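Local coordinates for adhesion and penetration protein autotransporter (PDB 3SYJ), which is the self-associating passenger domain of a Haemophilus influenzae surface autotransporter, probably a serine protease, and promotes adherence to and invasion of host cells, at residues S270-A275 and M343-G348; G337-F342 and G362-G367; A382-S387 and D402-I407. All blocks are in the same frame, centred on the assembly; numbering follows the deposited sequence.

Interaction 1. Residues S270-A275 and M343-G348; sequences SLYTRA and MDQKQG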
# COMPACT_ATOMS: atom_id res chain seq x y z
N SER A 270 -29.93 21.67 -64.04
CA SER A 270 -28.66 21.18 -63.52
C SER A 270 -27.50 21.93 -64.15
O SER A 270 -27.33 21.94 -65.37
CB SER A 270 -28.48 19.69 -63.80
OG SER A 270 -29.21 18.91 -62.88
N LEU A 271 -26.69 22.57 -63.31
CA LEU A 271 -25.52 23.28 -63.80
C LEU A 271 -24.30 22.40 -63.62
O LEU A 271 -24.05 21.87 -62.53
CB LEU A 271 -25.40 24.61 -63.08
CG LEU A 271 -26.71 25.35 -63.37
CD1 LEU A 271 -27.41 25.81 -62.11
CD2 LEU A 271 -26.51 26.48 -64.37
N TYR A 272 -23.57 22.21 -64.71
CA TYR A 272 -22.44 21.30 -64.71
C TYR A 272 -21.45 21.67 -65.80
O TYR A 272 -21.83 22.04 -66.91
CB TYR A 272 -22.93 19.87 -64.92
CG TYR A 272 -21.82 18.85 -64.99
CD1 TYR A 272 -20.98 18.64 -63.91
CD2 TYR A 272 -21.63 18.09 -66.14
CE1 TYR A 272 -19.96 17.70 -63.97
CE2 TYR A 272 -20.62 17.15 -66.21
CZ TYR A 272 -19.79 16.96 -65.12
OH TYR A 272 -18.77 16.03 -65.17
N THR A 273 -20.17 21.58 -65.46
CA THR A 273 -19.09 21.89 -66.39
C THR A 273 -18.15 20.70 -66.43
O THR A 273 -17.46 20.42 -65.45
CB THR A 273 -18.34 23.15 -65.97
OG1 THR A 273 -19.22 24.28 -66.09
CG2 THR A 273 -17.12 23.36 -66.83
N ARG A 274 -18.14 20.01 -67.56
CA ARG A 274 -17.49 18.71 -67.69
C ARG A 274 -16.03 18.69 -67.23
O ARG A 274 -15.57 17.71 -66.65
CB ARG A 274 -17.59 18.22 -69.13
CG ARG A 274 -18.85 18.70 -69.84
CD ARG A 274 -19.10 17.92 -71.13
NE ARG A 274 -20.41 18.22 -71.71
CZ ARG A 274 -21.04 17.43 -72.57
NH1 ARG A 274 -20.50 16.28 -72.96
NH2 ARG A 274 -22.23 17.78 -73.04
N ALA A 275 -15.30 19.78 -67.50
CA ALA A 275 -13.88 19.79 -67.21
C ALA A 275 -13.54 20.19 -65.77
O ALA A 275 -12.37 20.15 -65.38
CB ALA A 275 -13.15 20.70 -68.20
N MET A 343 -23.32 20.93 -59.76
CA MET A 343 -22.33 19.89 -59.57
C MET A 343 -20.98 20.31 -60.15
O MET A 343 -20.92 20.96 -61.19
CB MET A 343 -22.81 18.60 -60.23
CG MET A 343 -21.92 17.40 -59.95
SD MET A 343 -22.20 16.07 -61.14
CE MET A 343 -23.92 16.36 -61.57
N ASP A 344 -19.90 19.99 -59.46
CA ASP A 344 -18.54 20.17 -59.93
C ASP A 344 -17.60 19.17 -59.29
O ASP A 344 -17.68 18.91 -58.12
CB ASP A 344 -18.06 21.59 -59.68
CG ASP A 344 -16.86 21.98 -60.52
OD1 ASP A 344 -17.01 22.68 -61.46
OD2 ASP A 344 -15.76 21.67 -60.20
N GLN A 345 -16.72 18.60 -60.09
CA GLN A 345 -15.74 17.62 -59.67
C GLN A 345 -14.44 18.21 -59.14
O GLN A 345 -13.65 17.54 -58.61
CB GLN A 345 -15.51 16.61 -60.77
CG GLN A 345 -16.71 15.71 -61.01
CD GLN A 345 -16.63 14.85 -62.25
OE1 GLN A 345 -16.87 13.66 -62.19
NE2 GLN A 345 -16.29 15.43 -63.37
N LYS A 346 -14.26 19.50 -59.29
CA LYS A 346 -13.10 20.14 -58.72
C LYS A 346 -13.17 21.26 -57.71
O LYS A 346 -13.17 21.01 -56.56
CB LYS A 346 -12.12 20.58 -59.81
CG LYS A 346 -11.39 19.45 -60.45
CD LYS A 346 -10.67 19.85 -61.69
CE LYS A 346 -9.87 18.76 -62.37
NZ LYS A 346 -9.93 17.37 -61.83
N GLN A 347 -13.26 22.49 -58.15
CA GLN A 347 -13.77 23.61 -57.40
C GLN A 347 -14.62 24.53 -58.22
O GLN A 347 -14.14 25.28 -59.00
CB GLN A 347 -12.67 24.40 -56.71
CG GLN A 347 -13.12 25.46 -55.78
CD GLN A 347 -13.54 24.94 -54.42
OE1 GLN A 347 -13.08 23.96 -53.99
NE2 GLN A 347 -14.36 25.65 -53.77
N GLY A 348 -15.92 24.49 -57.98
CA GLY A 348 -16.84 25.31 -58.73
C GLY A 348 -17.02 26.68 -58.11
O GLY A 348 -16.66 26.91 -56.95
O HOH W 1 -19.36 22.67 -62.55
O HOH W 2 -17.17 18.99 -63.01

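Interaction 2. Residues G337-F342 and G362-G367; sequences GETLYF and GLYFEG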
# COMPACT_ATOMS: atom_id res chain seq x y z
N GLY A 337 -40.43 30.17 -57.85
CA GLY A 337 -39.01 29.84 -57.80
C GLY A 337 -38.73 28.37 -58.05
O GLY A 337 -39.38 27.50 -57.49
N GLU A 338 -37.75 28.10 -58.90
CA GLU A 338 -37.31 26.73 -59.13
C GLU A 338 -36.07 26.39 -58.29
O GLU A 338 -35.32 27.28 -57.89
CB GLU A 338 -37.02 26.50 -60.62
CG GLU A 338 -35.93 27.40 -61.20
CD GLU A 338 -35.60 27.06 -62.65
OE1 GLU A 338 -35.10 25.95 -62.90
OE2 GLU A 338 -35.84 27.91 -63.53
N THR A 339 -35.88 25.11 -58.03
CA THR A 339 -34.71 24.65 -57.29
C THR A 339 -33.56 24.41 -58.26
O THR A 339 -33.77 23.95 -59.38
CB THR A 339 -35.05 23.39 -56.47
OG1 THR A 339 -35.91 23.77 -55.39
CG2 THR A 339 -33.80 22.73 -55.92
N LEU A 340 -32.34 24.74 -57.85
CA LEU A 340 -31.19 24.63 -58.74
C LEU A 340 -30.23 23.58 -58.23
O LEU A 340 -30.09 23.39 -57.03
CB LEU A 340 -30.47 25.96 -58.85
CG LEU A 340 -31.29 27.15 -59.36
CD1 LEU A 340 -30.52 28.43 -59.09
CD2 LEU A 340 -31.63 27.00 -60.84
N TYR A 341 -29.57 22.89 -59.16
CA TYR A 341 -28.63 21.84 -58.81
C TYR A 341 -27.28 22.11 -59.46
O TYR A 341 -27.17 22.17 -60.68
CB TYR A 341 -29.16 20.46 -59.24
CG TYR A 341 -28.24 19.30 -58.91
CD1 TYR A 341 -28.16 18.78 -57.62
CD2 TYR A 341 -27.44 18.73 -59.90
CE1 TYR A 341 -27.30 17.73 -57.33
CE2 TYR A 341 -26.58 17.67 -59.61
CZ TYR A 341 -26.52 17.18 -58.32
OH TYR A 341 -25.67 16.12 -58.04
N PHE A 342 -26.26 22.29 -58.62
CA PHE A 342 -24.92 22.60 -59.09
C PHE A 342 -24.00 21.44 -58.75
O PHE A 342 -23.90 21.03 -57.59
CB PHE A 342 -24.37 23.84 -58.38
CG PHE A 342 -25.05 25.13 -58.76
CD1 PHE A 342 -24.56 25.91 -59.79
CD2 PHE A 342 -26.14 25.59 -58.04
CE1 PHE A 342 -25.16 27.11 -60.13
CE2 PHE A 342 -26.76 26.80 -58.37
CZ PHE A 342 -26.26 27.56 -59.41
N GLY A 362 -34.79 25.98 -53.88
CA GLY A 362 -33.64 25.80 -53.01
C GLY A 362 -32.37 25.53 -53.79
O GLY A 362 -32.36 25.59 -55.03
N LEU A 363 -31.29 25.23 -53.07
CA LEU A 363 -29.99 24.96 -53.69
C LEU A 363 -29.40 23.61 -53.28
O LEU A 363 -29.29 23.30 -52.10
CB LEU A 363 -28.99 26.05 -53.33
CG LEU A 363 -29.26 27.50 -53.73
CD1 LEU A 363 -28.37 28.41 -52.90
CD2 LEU A 363 -28.99 27.69 -55.22
N TYR A 364 -29.02 22.81 -54.28
CA TYR A 364 -28.28 21.58 -54.04
C TYR A 364 -26.86 21.73 -54.55
O TYR A 364 -26.65 22.20 -55.67
CB TYR A 364 -28.95 20.40 -54.75
CG TYR A 364 -30.22 19.91 -54.07
CD1 TYR A 364 -31.39 20.66 -54.12
CD2 TYR A 364 -30.25 18.71 -53.38
CE1 TYR A 364 -32.55 20.22 -53.50
CE2 TYR A 364 -31.40 18.26 -52.76
CZ TYR A 364 -32.55 19.03 -52.83
OH TYR A 364 -33.70 18.58 -52.21
N PHE A 365 -25.89 21.36 -53.73
CA PHE A 365 -24.50 21.39 -54.17
C PHE A 365 -23.88 20.00 -54.10
O PHE A 365 -23.90 19.34 -53.06
CB PHE A 365 -23.68 22.39 -53.34
CG PHE A 365 -24.05 23.84 -53.58
CD1 PHE A 365 -23.52 24.54 -54.66
CD2 PHE A 365 -24.94 24.49 -52.74
CE1 PHE A 365 -23.86 25.87 -54.88
CE2 PHE A 365 -25.29 25.82 -52.96
CZ PHE A 365 -24.74 26.51 -54.03
N GLU A 366 -23.35 19.54 -55.23
CA GLU A 366 -22.60 18.29 -55.29
C GLU A 366 -21.16 18.59 -55.69
O GLU A 366 -20.89 18.94 -56.83
CB GLU A 366 -23.26 17.32 -56.27
CG GLU A 366 -22.38 16.16 -56.69
CD GLU A 366 -22.58 14.93 -55.84
OE1 GLU A 366 -23.65 14.29 -55.97
OE2 GLU A 366 -21.65 14.58 -55.07
N GLY A 367 -20.22 18.48 -54.75
CA GLY A 367 -18.85 18.88 -54.99
C GLY A 367 -18.57 20.22 -54.33
O GLY A 367 -19.48 20.88 -53.84

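Interaction 3. Residues A382-S387 and D402-I407; sequences AGIHVS and DRLSKI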
# COMPACT_ATOMS: atom_id res chain seq x y z
N ALA A 382 -35.40 28.23 -50.34
CA ALA A 382 -35.91 27.12 -49.54
C ALA A 382 -34.87 26.64 -48.54
O ALA A 382 -35.20 26.31 -47.39
CB ALA A 382 -36.35 25.99 -50.42
N GLY A 383 -33.61 26.62 -48.96
CA GLY A 383 -32.54 26.10 -48.12
C GLY A 383 -31.36 25.62 -48.95
O GLY A 383 -31.37 25.72 -50.18
N ILE A 384 -30.33 25.11 -48.28
CA ILE A 384 -29.15 24.62 -48.99
C ILE A 384 -28.84 23.18 -48.64
O ILE A 384 -28.76 22.82 -47.47
CB ILE A 384 -27.90 25.48 -48.68
CG1 ILE A 384 -28.18 26.95 -48.97
CG2 ILE A 384 -26.69 24.98 -49.47
CD1 ILE A 384 -27.07 27.86 -48.53
N HIS A 385 -28.68 22.35 -49.67
CA HIS A 385 -28.33 20.96 -49.47
C HIS A 385 -26.91 20.71 -49.99
O HIS A 385 -26.65 20.85 -51.18
CB HIS A 385 -29.33 20.04 -50.17
CG HIS A 385 -29.07 18.58 -49.96
ND1 HIS A 385 -28.02 17.92 -50.57
CD2 HIS A 385 -29.73 17.65 -49.22
CE1 HIS A 385 -28.04 16.65 -50.20
NE2 HIS A 385 -29.07 16.46 -49.39
N VAL A 386 -26.00 20.35 -49.09
CA VAL A 386 -24.63 20.08 -49.46
C VAL A 386 -24.34 18.59 -49.32
O VAL A 386 -24.54 18.01 -48.25
CB VAL A 386 -23.64 20.87 -48.57
CG1 VAL A 386 -22.21 20.62 -49.02
CG2 VAL A 386 -23.97 22.36 -48.59
N SER A 387 -23.86 17.99 -50.41
CA SER A 387 -23.59 16.55 -50.49
C SER A 387 -22.55 16.10 -49.49
O SER A 387 -21.75 16.90 -49.01
CB SER A 387 -23.05 16.18 -51.88
OG SER A 387 -23.95 16.56 -52.91
N ASP A 402 -35.55 36.09 -42.06
CA ASP A 402 -35.56 34.88 -42.86
C ASP A 402 -34.63 33.83 -42.26
O ASP A 402 -33.52 34.13 -41.84
CB ASP A 402 -35.15 35.16 -44.30
CG ASP A 402 -35.03 33.90 -45.13
OD1 ASP A 402 -36.04 33.51 -45.77
OD2 ASP A 402 -33.95 33.27 -45.12
N ARG A 403 -35.11 32.58 -42.21
CA ARG A 403 -34.34 31.47 -41.70
C ARG A 403 -33.77 30.65 -42.85
O ARG A 403 -34.50 30.26 -43.77
CB ARG A 403 -35.22 30.57 -40.83
CG ARG A 403 -34.48 29.79 -39.76
CD ARG A 403 -35.41 28.77 -39.11
NE ARG A 403 -35.65 27.66 -40.02
CZ ARG A 403 -36.12 26.47 -39.65
NH1 ARG A 403 -36.42 26.23 -38.38
NH2 ARG A 403 -36.28 25.52 -40.57
N LEU A 404 -32.47 30.38 -42.81
CA LEU A 404 -31.84 29.53 -43.80
C LEU A 404 -31.86 28.08 -43.30
O LEU A 404 -31.52 27.83 -42.14
CB LEU A 404 -30.41 30.00 -44.10
CG LEU A 404 -29.63 29.26 -45.20
CD1 LEU A 404 -28.62 30.18 -45.90
CD2 LEU A 404 -28.93 28.00 -44.68
N SER A 405 -32.29 27.16 -44.16
CA SER A 405 -32.30 25.73 -43.86
C SER A 405 -31.09 25.02 -44.45
O SER A 405 -30.90 25.01 -45.67
CB SER A 405 -33.57 25.09 -44.43
OG SER A 405 -34.73 25.56 -43.78
N LYS A 406 -30.28 24.43 -43.58
CA LYS A 406 -29.09 23.70 -44.03
C LYS A 406 -29.27 22.21 -43.84
O LYS A 406 -29.43 21.74 -42.71
CB LYS A 406 -27.84 24.19 -43.29
CG LYS A 406 -26.69 23.15 -43.23
CD LYS A 406 -25.85 23.16 -44.49
CE LYS A 406 -24.74 22.10 -44.46
NZ LYS A 406 -25.26 20.72 -44.62
N ILE A 407 -29.24 21.48 -44.94
CA ILE A 407 -29.36 20.02 -44.88
C ILE A 407 -28.27 19.37 -45.72
O ILE A 407 -27.40 20.06 -46.24
CB ILE A 407 -30.75 19.53 -45.35
CG1 ILE A 407 -31.06 20.00 -46.77
CG2 ILE A 407 -31.83 20.01 -44.40
CD1 ILE A 407 -32.39 19.49 -47.28

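Interaction 1. Residues S270-A275 and M343-G348
L271 and M343 meet at one end of the beta-helix, where strand 269-272 is the outermost strand of a parallel sheet and lies beside strand 340-343. The M343 N-H points almost straight at L271 O, with N to O 3.0 Å and 173° at the hydrogen. This is the only direct hydrogen bond between the two segments. Beyond it the chains part, and the CA atoms of A275 and Q345 are 8.1 Å apart. Two waters bridge the widening gap. One donates to M343 O and to D344 OD1, and accepts weakly from T273 N. The other donates to T273 O and accepts from Q345 N.

Y272 carries the side-chain contact. Its CG is anti to the backbone N (chi1 178°), on the side of its own carbonyl carbon, and the ring lies beside M343. M343 O lies in the ring plane at the edge, 3.6 Å from Y272 CD1. M343 SD sits obliquely to the ring, 4.5 Å from its centroid, in a Met-aromatic contact. The nearest ring atoms to the sulfur are CD1 and CE1. At the far end of the ring Y272 OH comes 3.1 Å from Q345 NE2, but the angle is too poor for a hydrogen bond. The amide plane is turned 66° from the ring. R274 N lies above one face, toward the rim.

The D344 carboxylate holds several backbone N-H groups. OD1 accepts from G278 N, and OD2 from N277 N. K346 N also donates to D344 OD2, an Asx turn, at 2.8 Å on the anti side.

Interaction 2. Residues G337-F342 and G362-G367
L340, F342, L363 and F365 form the buried, closely filled side of this parallel strand pair. L340 CD1 lies 4.2 Å from L363 CD2. The F342 and F365 rings lie side by side and point the same way. Their planes are 14° apart, but they are slid so far that they barely overlap, with centroids 5.5 Å apart. L363 CD2 touches the edge of the F342 ring at CE2, and W394 also packs against L363 and F365. Between the strands, L340 N, Y364 N, F342 N and E366 N donate in turn to G362 O, L340 O, Y364 O and F342 O. T339 OG1 accepts from G362 N at 2.9 Å.

The other side is partly exposed and carries Y341, Y364 and E366. Y341 CG is anti to the backbone N (chi1 180°). The Y341 side chain crosses that of Y364 at about a right angle, with Y341 CD1 3.4 Å from Y364 CB. Y341 and E366 lie side by side and point the same way, with Y341 OH 3.2 Å from E366 CB. Like residues paired in register, Leu beside Leu, Tyr beside Tyr and Phe beside Phe, are typical of successive coils of a parallel beta-helix.

Interaction 3. Residues A382-S387 and D402-I407
I384 and H385 pair with K406 and I407 as parallel strands on successive coils of the beta-helix. The backbone hydrogen bonds come first. I384 N donates to S405 O at 2.7 Å, nearly in line with the carbonyl bond. I384 O then accepts from I407 N at 2.9 Å. V386 N reaches I407 O in a longer bond of 3.2 Å, tilted 29° from the carbonyl plane. G383 precedes the strand, and its CA lies close to S405 O.

I407 O is gripped twice. K406 NZ donates to it from the opposite face of its plane to V386 N. The K406 chain, bent at chi2 and chi4, runs forward beside its strand, and NZ reaches the carbonyl O of the next residue, I407. K406 NZ also donates to G410 O and D428 O, so this buried amine is held by three carbonyls. S405 OG is bonded outside the pair, to F124 O.

The apolar contacts fall on the two sides of the sheet. On one, the I384 and L404 side chains meet through their CD1 methyls, 3.8 Å apart, and both touch W379. On the other, H385 and I407 cross at about a right angle. I407 CG1 takes the crowded position between its backbone N and carbonyl carbon (chi1 57°). The H385 ring is also stacked with Y364 of the preceding strand. I407 touches N65 and F124 as well, which belong to the peptidase S6 region, so this side of the coil faces the protease part of the passenger. I407 CG1 comes obliquely to within 3.6 Å of H385 CD2, while I407 CD1 lies at the ring edge, in plane, 3.8 Å from H385 CD2.

Overall arrangement
All three interactions lie in one parallel sheet of the beta-helix of the passenger domain, whose strands run 269-272, 340-343, 363-366, 384-386 and 403-407 in chain order. Interactions 1 and 2 share strand 340-343, and their segments alternate along the sequence. Their centres are 12 Å apart. Interaction 3 follows interaction 2 in the chain, with centres 10 Å apart, and the backbones of L363 and F365 bond to H385 between them. Interactions 1 and 3 do not touch: their centres are 20 Å apart. Together they cover the first five strands of the sheet, one after another, starting from the outermost, 269-272.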